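Local coordinates for polar amino acid ABC uptake transporter substrate binding protein (Streptococcus thermophilus LMG 18311, PDB 3HV1), which probably binds a polar amino acid outside the cell and hands it to the membrane part of an ABC uptake transporter, at residues 29-37 against 182-190; 97-105 against 220-230. One frame throughout, in Å; residues are numbered along the deposited sequence.

In the fold
From the N terminus the chain builds most of one lobe first, including the turn at 29-37, then 97-105, the approach to strand 105-114 that carries it toward the second lobe. There it folds helix 183-192, which packs back on 29-37: contact 1 closes the first loop, across the two lobes. Strand 209-215 then leads home to helix 220-236, and contact 2 closes the second loop by laying that helix on 97-105, within the first lobe. The segments alternate along the sequence, so the two loops cross. The centres of contacts 1 and 2 are about 22 Å apart, yet the contacts touch, Met34 CE lying 4.0 Å from Tyr104 OH and Val184 CG1 4.0 Å from Met105 CE.

Contact 1: 29-37 against 182-190; sequences ATFVPMGYE and DRVYANYYL
Contact 1 is a largely apolar meeting between lobes, in which the turn at 29-37 packs against the first turns of helix 183-192 through Pro33 and Tyr188. Pro33 CB sits over one face of the Tyr188 ring, 3.7 Å from its centroid and 18° off the normal, a CH-pi contact suited to the compact proline ring. The peptide before Pro33 is cis, and CB of the proline points toward the helix. Val32 CG1, placed anti to its own backbone N (chi1 -176°), reaches Tyr188 CE2 at 3.6 Å, while the selenomethionine Met34 crosses Val184 at about a right angle, SE 4.0 Å from Val184 CG1. In a family 3 solute-binding protein, two lobes facing each other across a cleft are the expected fold, and contact of this kind between them is consistent with a closed form. One water bridges the two segments: water 1 donates to Val32 O (2.9 Å) and is also hydrogen-bonded to Tyr185 OH (2.8 Å), whose ring brings its edge up to that carbonyl. Tyr188 OH is hydrogen-bonded to Lys192 NZ, one helical turn on; Tyr36 OH lies 3.2 Å from Tyr188 OH. Phe247 of helix 238-247 touches Pro33, and Trp246 touches both Tyr36 and Tyr188.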
loop_
_atom_site.group_PDB
_atom_site.type_symbol
_atom_site.label_atom_id
_atom_site.label_comp_id
_atom_site.label_asym_id
_atom_site.label_seq_id
_atom_site.Cartn_x
_atom_site.Cartn_y
_atom_site.Cartn_z
ATOM N N ALA A 29 -1.719 -8.293 26.328
ATOM C CA ALA A 29 -0.744 -7.995 27.386
ATOM C C ALA A 29 0.541 -8.817 27.397
ATOM O O ALA A 29 1.441 -8.550 28.187
ATOM C CB ALA A 29 -1.410 -8.107 28.750
ATOM N N THR A 30 0.633 -9.816 26.533
ATOM C CA THR A 30 1.835 -10.642 26.492
ATOM C C THR A 30 2.672 -10.371 25.246
ATOM O O THR A 30 3.746 -10.945 25.084
ATOM C CB THR A 30 1.482 -12.137 26.463
ATOM O OG1 THR A 30 0.927 -12.461 25.183
ATOM C CG2 THR A 30 0.462 -12.478 27.551
ATOM N N PHE A 31 2.198 -9.494 24.372
ATOM C CA PHE A 31 2.921 -9.254 23.130
ATOM C C PHE A 31 4.132 -8.325 23.124
ATOM O O PHE A 31 4.072 -7.209 22.599
ATOM C CB PHE A 31 1.947 -8.812 22.045
ATOM C CG PHE A 31 2.460 -9.029 20.655
ATOM C CD1 PHE A 31 2.920 -10.281 20.260
ATOM C CD2 PHE A 31 2.463 -7.992 19.730
ATOM C CE1 PHE A 31 3.377 -10.496 18.961
ATOM C CE2 PHE A 31 2.916 -8.198 18.429
ATOM C CZ PHE A 31 3.373 -9.446 18.043
ATOM N N VAL A 32 5.239 -8.806 23.682
ATOM C CA VAL A 32 6.488 -8.044 23.689
ATOM C C VAL A 32 6.947 -8.045 22.226
ATOM O O VAL A 32 6.814 -9.058 21.542
ATOM C CB VAL A 32 7.573 -8.746 24.533
ATOM C CG1 VAL A 32 8.825 -7.879 24.598
ATOM C CG2 VAL A 32 7.047 -9.034 25.929
ATOM N N PRO A 33 7.490 -6.921 21.725
ATOM C CA PRO A 33 7.708 -5.642 22.398
ATOM C C PRO A 33 6.696 -4.584 21.961
ATOM O O PRO A 33 6.891 -3.401 22.215
ATOM C CB PRO A 33 9.102 -5.273 21.928
ATOM C CG PRO A 33 8.990 -5.608 20.454
ATOM C CD PRO A 33 8.215 -6.940 20.436
HETATM N N MSE A 34 5.615 -4.998 21.310
HETATM C CA MSE A 34 4.642 -4.031 20.829
HETATM C C MSE A 34 3.785 -3.394 21.915
HETATM O O MSE A 34 3.548 -2.187 21.907
HETATM C CB MSE A 34 3.767 -4.690 19.770
HETATM C CG MSE A 34 4.572 -5.337 18.644
HETATM SE SE MSE A 34 5.889 -4.182 17.803
HETATM C CE MSE A 34 4.669 -3.253 16.697
ATOM N N GLY A 35 3.327 -4.212 22.852
ATOM C CA GLY A 35 2.505 -3.702 23.937
ATOM C C GLY A 35 2.382 -4.847 24.918
ATOM O O GLY A 35 1.892 -5.917 24.562
ATOM N N TYR A 36 2.832 -4.631 26.144
ATOM C CA TYR A 36 2.780 -5.693 27.124
ATOM C C TYR A 36 2.822 -5.195 28.558
ATOM O O TYR A 36 3.171 -4.048 28.832
ATOM C CB TYR A 36 3.934 -6.673 26.871
ATOM C CG TYR A 36 5.312 -6.032 26.886
ATOM C CD1 TYR A 36 6.106 -6.055 28.033
ATOM C CD2 TYR A 36 5.821 -5.395 25.749
ATOM C CE1 TYR A 36 7.374 -5.468 28.047
ATOM C CE2 TYR A 36 7.084 -4.804 25.756
ATOM C CZ TYR A 36 7.853 -4.845 26.903
ATOM O OH TYR A 36 9.103 -4.269 26.906
ATOM N N GLU A 37 2.448 -6.080 29.473
ATOM C CA GLU A 37 2.451 -5.750 30.885
ATOM C C GLU A 37 3.793 -6.166 31.475
ATOM O O GLU A 37 4.229 -7.304 31.307
ATOM C CB GLU A 37 1.301 -6.469 31.593
ATOM C CG GLU A 37 1.420 -6.455 33.100
ATOM C CD GLU A 37 0.137 -6.846 33.792
ATOM O OE1 GLU A 37 -0.608 -7.681 33.237
ATOM O OE2 GLU A 37 -0.115 -6.321 34.897
ATOM N N ASP A 182 12.295 -13.029 14.036
ATOM C CA ASP A 182 11.488 -11.876 13.641
ATOM C C ASP A 182 12.252 -10.576 13.870
ATOM O O ASP A 182 12.911 -10.408 14.889
ATOM C CB ASP A 182 10.196 -11.783 14.457
ATOM C CG ASP A 182 9.201 -12.895 14.144
ATOM O OD1 ASP A 182 8.028 -12.562 13.886
ATOM O OD2 ASP A 182 9.577 -14.077 14.174
ATOM N N ARG A 183 12.122 -9.652 12.926
ATOM C CA ARG A 183 12.757 -8.348 13.029
ATOM C C ARG A 183 12.396 -7.714 14.375
ATOM O O ARG A 183 13.277 -7.245 15.089
ATOM C CB ARG A 183 12.269 -7.449 11.901
ATOM C CG ARG A 183 12.892 -6.069 11.890
ATOM C CD ARG A 183 12.115 -5.138 10.983
ATOM N NE ARG A 183 12.811 -3.871 10.793
ATOM C CZ ARG A 183 12.321 -2.854 10.093
ATOM N NH1 ARG A 183 11.128 -2.953 9.518
ATOM N NH2 ARG A 183 13.035 -1.747 9.949
ATOM N N VAL A 184 11.109 -7.703 14.733
ATOM C CA VAL A 184 10.715 -7.091 16.011
ATOM C C VAL A 184 11.480 -7.625 17.226
ATOM O O VAL A 184 11.739 -6.875 18.167
ATOM C CB VAL A 184 9.186 -7.231 16.328
ATOM C CG1 VAL A 184 8.383 -6.281 15.463
ATOM C CG2 VAL A 184 8.729 -8.680 16.163
ATOM N N TYR A 185 11.843 -8.905 17.217
ATOM C CA TYR A 185 12.587 -9.471 18.342
ATOM C C TYR A 185 14.078 -9.185 18.226
ATOM O O TYR A 185 14.735 -8.836 19.205
ATOM C CB TYR A 185 12.382 -10.989 18.423
ATOM C CG TYR A 185 10.939 -11.403 18.605
ATOM C CD1 TYR A 185 10.141 -10.798 19.574
ATOM C CD2 TYR A 185 10.369 -12.390 17.800
ATOM C CE1 TYR A 185 8.804 -11.161 19.736
ATOM C CE2 TYR A 185 9.037 -12.764 17.950
ATOM C CZ TYR A 185 8.256 -12.140 18.921
ATOM O OH TYR A 185 6.924 -12.475 19.057
ATOM N N ALA A 186 14.617 -9.362 17.027
ATOM C CA ALA A 186 16.036 -9.114 16.797
ATOM C C ALA A 186 16.411 -7.700 17.223
ATOM O O ALA A 186 17.285 -7.501 18.069
ATOM C CB ALA A 186 16.370 -9.318 15.306
ATOM N N ASN A 187 15.745 -6.710 16.643
ATOM C CA ASN A 187 16.059 -5.321 16.964
ATOM C C ASN A 187 15.760 -4.937 18.403
ATOM O O ASN A 187 16.525 -4.204 19.026
ATOM C CB ASN A 187 15.327 -4.385 16.005
ATOM C CG ASN A 187 16.011 -4.293 14.661
ATOM O OD1 ASN A 187 16.800 -3.370 14.408
ATOM N ND2 ASN A 187 15.740 -5.255 13.798
ATOM N N TYR A 188 14.658 -5.435 18.941
ATOM C CA TYR A 188 14.300 -5.106 20.313
ATOM C C TYR A 188 15.334 -5.598 21.321
ATOM O O TYR A 188 15.830 -4.829 22.147
ATOM C CB TYR A 188 12.935 -5.701 20.658
ATOM C CG TYR A 188 12.633 -5.682 22.137
ATOM C CD1 TYR A 188 12.464 -4.476 22.818
ATOM C CD2 TYR A 188 12.548 -6.871 22.863
ATOM C CE1 TYR A 188 12.219 -4.454 24.181
ATOM C CE2 TYR A 188 12.303 -6.857 24.232
ATOM C CZ TYR A 188 12.139 -5.648 24.881
ATOM O OH TYR A 188 11.895 -5.629 26.231
ATOM N N TYR A 189 15.659 -6.883 21.257
ATOM C CA TYR A 189 16.604 -7.439 22.212
ATOM C C TYR A 189 17.999 -6.874 22.063
ATOM O O TYR A 189 18.619 -6.489 23.053
ATOM C CB TYR A 189 16.641 -8.967 22.104
ATOM C CG TYR A 189 15.395 -9.619 22.655
ATOM C CD1 TYR A 189 15.051 -9.469 23.995
ATOM C CD2 TYR A 189 14.554 -10.370 21.839
ATOM C CE1 TYR A 189 13.899 -10.050 24.511
ATOM C CE2 TYR A 189 13.398 -10.956 22.342
ATOM C CZ TYR A 189 13.078 -10.791 23.682
ATOM O OH TYR A 189 11.934 -11.362 24.194
ATOM N N LEU A 190 18.488 -6.809 20.828
ATOM C CA LEU A 190 19.831 -6.295 20.591
ATOM C C LEU A 190 19.975 -4.841 21.010
ATOM O O LEU A 190 20.991 -4.462 21.582
ATOM C CB LEU A 190 20.212 -6.468 19.120
ATOM C CG LEU A 190 20.293 -7.925 18.644
ATOM C CD1 LEU A 190 20.713 -7.970 17.177
ATOM C CD2 LEU A 190 21.293 -8.698 19.495
HETATM O O HOH W 1 5.960 -11.801 21.640
#

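Contact 2: 97-105 against 220-230; sequences SADFTEPYM and KTLIKKINQGF
Asn227 and Glu102 make the one direct hydrogen bond between the extended segment 97-105 and helix 220-236. Asn227 OD1 accepts Glu102 N at 2.8 Å in a nearly straight bond (173°), the donor tilted 21° from the carbonyl plane. Asparagine suits the place because its other end can donate: ND2 gives a bond to water 2, which itself donates to Phe100 O at 2.6 Å. One amide thus serves the backbone of 97-105 twice, directly and through water.

Beside it Thr101 divides its branches. CG2 packs on Ile226 CG2 at 3.6 Å, and OG1, held between the backbone N and the carbonyl carbon, donates to Glu102 O at 2.9 Å. Ile223 fits its branched chain against the backbone, with CG2 near Phe100 O and CD1 near Asp99 O. Farther along the helix, Phe230 takes Tyr104 CB over one face, 4.0 Å from the ring centroid; the two rings are inclined at 51°. At the first turn Asp99 OD2 lies against the aliphatic chain of Lys220, 3.2 Å from CE, though NZ is too far for a salt bridge; Asp99 has that bond through OD1 with Lys217.

Outside this shell, backbone bonds to Ala215 and Val213 of strand 209-215 fix Asp99 and Thr101 in the sheet, with Asp99 CB pointing toward the helix. Leu50 touches the side chains of both Tyr104 and Phe230, while Lys224 points away from the segment and forms a salt bridge with Asp70 of the second subunit. A helix that follows a returning strand and packs beside strands 99-100 and 209-215 of the first lobe is consistent with the alpha/beta architecture of the type II periplasmic-binding-protein fold.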
loop_
_atom_site.group_PDB
_atom_site.type_symbol
_atom_site.label_atom_id
_atom_site.label_comp_id
_atom_site.label_asym_id
_atom_site.label_seq_id
_atom_site.Cartn_x
_atom_site.Cartn_y
_atom_site.Cartn_z
ATOM N N SER A 97 -14.413 -7.440 9.583
ATOM C CA SER A 97 -14.767 -6.830 10.862
ATOM C C SER A 97 -14.224 -5.419 11.094
ATOM O O SER A 97 -14.689 -4.719 11.994
ATOM C CB SER A 97 -14.310 -7.730 12.013
ATOM O OG SER A 97 -14.991 -8.972 12.006
ATOM N N ALA A 98 -13.253 -4.983 10.301
ATOM C CA ALA A 98 -12.707 -3.651 10.530
ATOM C C ALA A 98 -12.017 -2.979 9.355
ATOM O O ALA A 98 -11.731 -3.604 8.337
ATOM C CB ALA A 98 -11.744 -3.702 11.719
ATOM N N ASP A 99 -11.764 -1.685 9.523
ATOM C CA ASP A 99 -11.068 -0.871 8.536
ATOM C C ASP A 99 -9.683 -0.594 9.114
ATOM O O ASP A 99 -9.535 -0.411 10.321
ATOM C CB ASP A 99 -11.815 0.436 8.285
ATOM C CG ASP A 99 -12.874 0.303 7.201
ATOM O OD1 ASP A 99 -13.012 -0.805 6.636
ATOM O OD2 ASP A 99 -13.559 1.311 6.911
ATOM N N PHE A 100 -8.677 -0.553 8.250
ATOM C CA PHE A 100 -7.295 -0.361 8.681
ATOM C C PHE A 100 -6.632 0.948 8.311
ATOM O O PHE A 100 -6.943 1.551 7.286
ATOM C CB PHE A 100 -6.429 -1.483 8.109
ATOM C CG PHE A 100 -6.657 -2.814 8.749
ATOM C CD1 PHE A 100 -5.879 -3.216 9.828
ATOM C CD2 PHE A 100 -7.649 -3.668 8.276
ATOM C CE1 PHE A 100 -6.079 -4.447 10.427
ATOM C CE2 PHE A 100 -7.860 -4.905 8.871
ATOM C CZ PHE A 100 -7.074 -5.295 9.948
ATOM N N THR A 101 -5.697 1.375 9.156
ATOM C CA THR A 101 -4.929 2.571 8.863
ATOM C C THR A 101 -3.884 2.032 7.899
ATOM O O THR A 101 -3.842 0.829 7.620
ATOM C CB THR A 101 -4.127 3.088 10.069
ATOM O OG1 THR A 101 -3.252 2.042 10.530
ATOM C CG2 THR A 101 -5.043 3.544 11.192
ATOM N N GLU A 102 -3.049 2.930 7.397
ATOM C CA GLU A 102 -1.946 2.552 6.529
ATOM C C GLU A 102 -0.977 1.811 7.450
ATOM O O GLU A 102 -1.046 1.963 8.671
ATOM C CB GLU A 102 -1.268 3.807 5.974
ATOM C CG GLU A 102 -2.146 4.616 5.048
ATOM C CD GLU A 102 -2.696 3.776 3.918
ATOM O OE1 GLU A 102 -1.901 3.028 3.306
ATOM O OE2 GLU A 102 -3.916 3.863 3.637
ATOM N N PRO A 103 -0.076 0.982 6.891
ATOM C CA PRO A 103 0.870 0.261 7.754
ATOM C C PRO A 103 1.944 1.191 8.304
ATOM O O PRO A 103 2.415 2.069 7.588
ATOM C CB PRO A 103 1.443 -0.801 6.819
ATOM C CG PRO A 103 1.407 -0.107 5.469
ATOM C CD PRO A 103 0.037 0.534 5.488
ATOM N N TYR A 104 2.329 1.018 9.569
ATOM C CA TYR A 104 3.357 1.888 10.143
ATOM C C TYR A 104 4.736 1.211 10.250
ATOM O O TYR A 104 5.751 1.871 10.483
ATOM C CB TYR A 104 2.902 2.434 11.515
ATOM C CG TYR A 104 2.486 1.384 12.525
ATOM C CD1 TYR A 104 3.417 0.819 13.393
ATOM C CD2 TYR A 104 1.162 0.926 12.583
ATOM C CE1 TYR A 104 3.045 -0.190 14.302
ATOM C CE2 TYR A 104 0.785 -0.076 13.482
ATOM C CZ TYR A 104 1.733 -0.627 14.336
ATOM O OH TYR A 104 1.371 -1.625 15.207
HETATM N N MSE A 105 4.776 -0.105 10.075
HETATM C CA MSE A 105 6.045 -0.818 10.112
HETATM C C MSE A 105 5.926 -2.233 9.569
HETATM O O MSE A 105 4.850 -2.835 9.594
HETATM C CB MSE A 105 6.639 -0.832 11.534
HETATM C CG MSE A 105 6.432 -2.122 12.349
HETATM SE SE MSE A 105 7.577 -2.310 13.897
HETATM C CE MSE A 105 9.101 -3.152 13.058
ATOM N N LYS A 220 -14.398 6.118 9.989
ATOM C CA LYS A 220 -13.585 6.584 8.874
ATOM C C LYS A 220 -12.662 7.741 9.234
ATOM O O LYS A 220 -11.509 7.782 8.796
ATOM C CB LYS A 220 -14.495 7.015 7.725
ATOM C CG LYS A 220 -15.407 5.915 7.216
ATOM C CD LYS A 220 -14.607 4.722 6.722
ATOM C CE LYS A 220 -15.507 3.711 6.040
ATOM N NZ LYS A 220 -16.158 4.299 4.838
ATOM N N THR A 221 -13.169 8.687 10.020
ATOM C CA THR A 221 -12.390 9.856 10.404
ATOM C C THR A 221 -11.240 9.505 11.329
ATOM O O THR A 221 -10.145 10.050 11.204
ATOM C CB THR A 221 -13.268 10.908 11.097
ATOM O OG1 THR A 221 -14.423 11.171 10.288
ATOM C CG2 THR A 221 -12.491 12.203 11.289
ATOM N N LEU A 222 -11.501 8.600 12.266
ATOM C CA LEU A 222 -10.482 8.175 13.212
ATOM C C LEU A 222 -9.299 7.574 12.460
ATOM O O LEU A 222 -8.147 7.853 12.779
ATOM C CB LEU A 222 -11.068 7.142 14.169
ATOM C CG LEU A 222 -10.092 6.419 15.084
ATOM C CD1 LEU A 222 -9.418 7.392 16.050
ATOM C CD2 LEU A 222 -10.858 5.352 15.838
ATOM N N ILE A 223 -9.590 6.745 11.465
ATOM C CA ILE A 223 -8.536 6.117 10.664
ATOM C C ILE A 223 -7.673 7.185 9.978
ATOM O O ILE A 223 -6.446 7.105 9.994
ATOM C CB ILE A 223 -9.138 5.176 9.585
ATOM C CG1 ILE A 223 -9.786 3.957 10.254
ATOM C CG2 ILE A 223 -8.064 4.755 8.583
ATOM C CD1 ILE A 223 -8.820 3.100 11.078
ATOM N N LYS A 224 -8.318 8.187 9.389
ATOM C CA LYS A 224 -7.597 9.266 8.708
ATOM C C LYS A 224 -6.732 10.070 9.667
ATOM O O LYS A 224 -5.616 10.460 9.333
ATOM C CB LYS A 224 -8.582 10.216 8.020
ATOM C CG LYS A 224 -9.333 9.594 6.859
ATOM C CD LYS A 224 -10.239 10.612 6.176
ATOM C CE LYS A 224 -10.966 9.985 4.990
ATOM N NZ LYS A 224 -11.816 10.967 4.243
ATOM N N LYS A 225 -7.266 10.318 10.860
ATOM C CA LYS A 225 -6.563 11.080 11.881
ATOM C C LYS A 225 -5.341 10.319 12.370
ATOM O O LYS A 225 -4.343 10.921 12.760
ATOM C CB LYS A 225 -7.502 11.388 13.049
ATOM C CG LYS A 225 -8.668 12.301 12.682
ATOM C CD LYS A 225 -8.187 13.684 12.262
ATOM C CE LYS A 225 -9.356 14.550 11.819
ATOM N NZ LYS A 225 -8.916 15.924 11.444
ATOM N N ILE A 226 -5.409 8.995 12.355
ATOM C CA ILE A 226 -4.251 8.228 12.780
ATOM C C ILE A 226 -3.201 8.306 11.673
ATOM O O ILE A 226 -2.034 8.598 11.945
ATOM C CB ILE A 226 -4.626 6.770 13.085
ATOM C CG1 ILE A 226 -5.536 6.731 14.325
ATOM C CG2 ILE A 226 -3.362 5.950 13.326
ATOM C CD1 ILE A 226 -6.172 5.375 14.589
ATOM N N ASN A 227 -3.611 8.063 10.428
ATOM C CA ASN A 227 -2.684 8.137 9.294
ATOM C C ASN A 227 -1.956 9.478 9.281
ATOM O O ASN A 227 -0.750 9.539 9.060
ATOM C CB ASN A 227 -3.427 7.965 7.964
ATOM C CG ASN A 227 -3.915 6.559 7.749
ATOM O OD1 ASN A 227 -3.301 5.600 8.220
ATOM N ND2 ASN A 227 -5.012 6.417 7.017
ATOM N N GLN A 228 -2.703 10.557 9.492
ATOM C CA GLN A 228 -2.125 11.900 9.517
ATOM C C GLN A 228 -1.194 12.027 10.723
ATOM O O GLN A 228 -0.164 12.687 10.659
ATOM C CB GLN A 228 -3.231 12.954 9.622
ATOM C CG GLN A 228 -4.111 13.065 8.387
ATOM C CD GLN A 228 -5.274 14.030 8.585
ATOM O OE1 GLN A 228 -5.100 15.131 9.112
ATOM N NE2 GLN A 228 -6.464 13.621 8.154
ATOM N N GLY A 229 -1.578 11.396 11.828
ATOM C CA GLY A 229 -0.757 11.440 13.027
ATOM C C GLY A 229 0.615 10.844 12.768
ATOM O O GLY A 229 1.631 11.422 13.158
ATOM N N PHE A 230 0.651 9.686 12.113
ATOM C CA PHE A 230 1.930 9.044 11.797
ATOM C C PHE A 230 2.800 10.013 11.009
ATOM O O PHE A 230 3.976 10.193 11.304
ATOM C CB PHE A 230 1.742 7.797 10.930
ATOM C CG PHE A 230 1.039 6.657 11.616
ATOM C CD1 PHE A 230 1.129 6.483 12.994
ATOM C CD2 PHE A 230 0.330 5.724 10.869
ATOM C CE1 PHE A 230 0.521 5.393 13.621
ATOM C CE2 PHE A 230 -0.284 4.625 11.488
ATOM C CZ PHE A 230 -0.184 4.467 12.864
HETATM O O HOH W 2 -6.286 3.705 5.970
#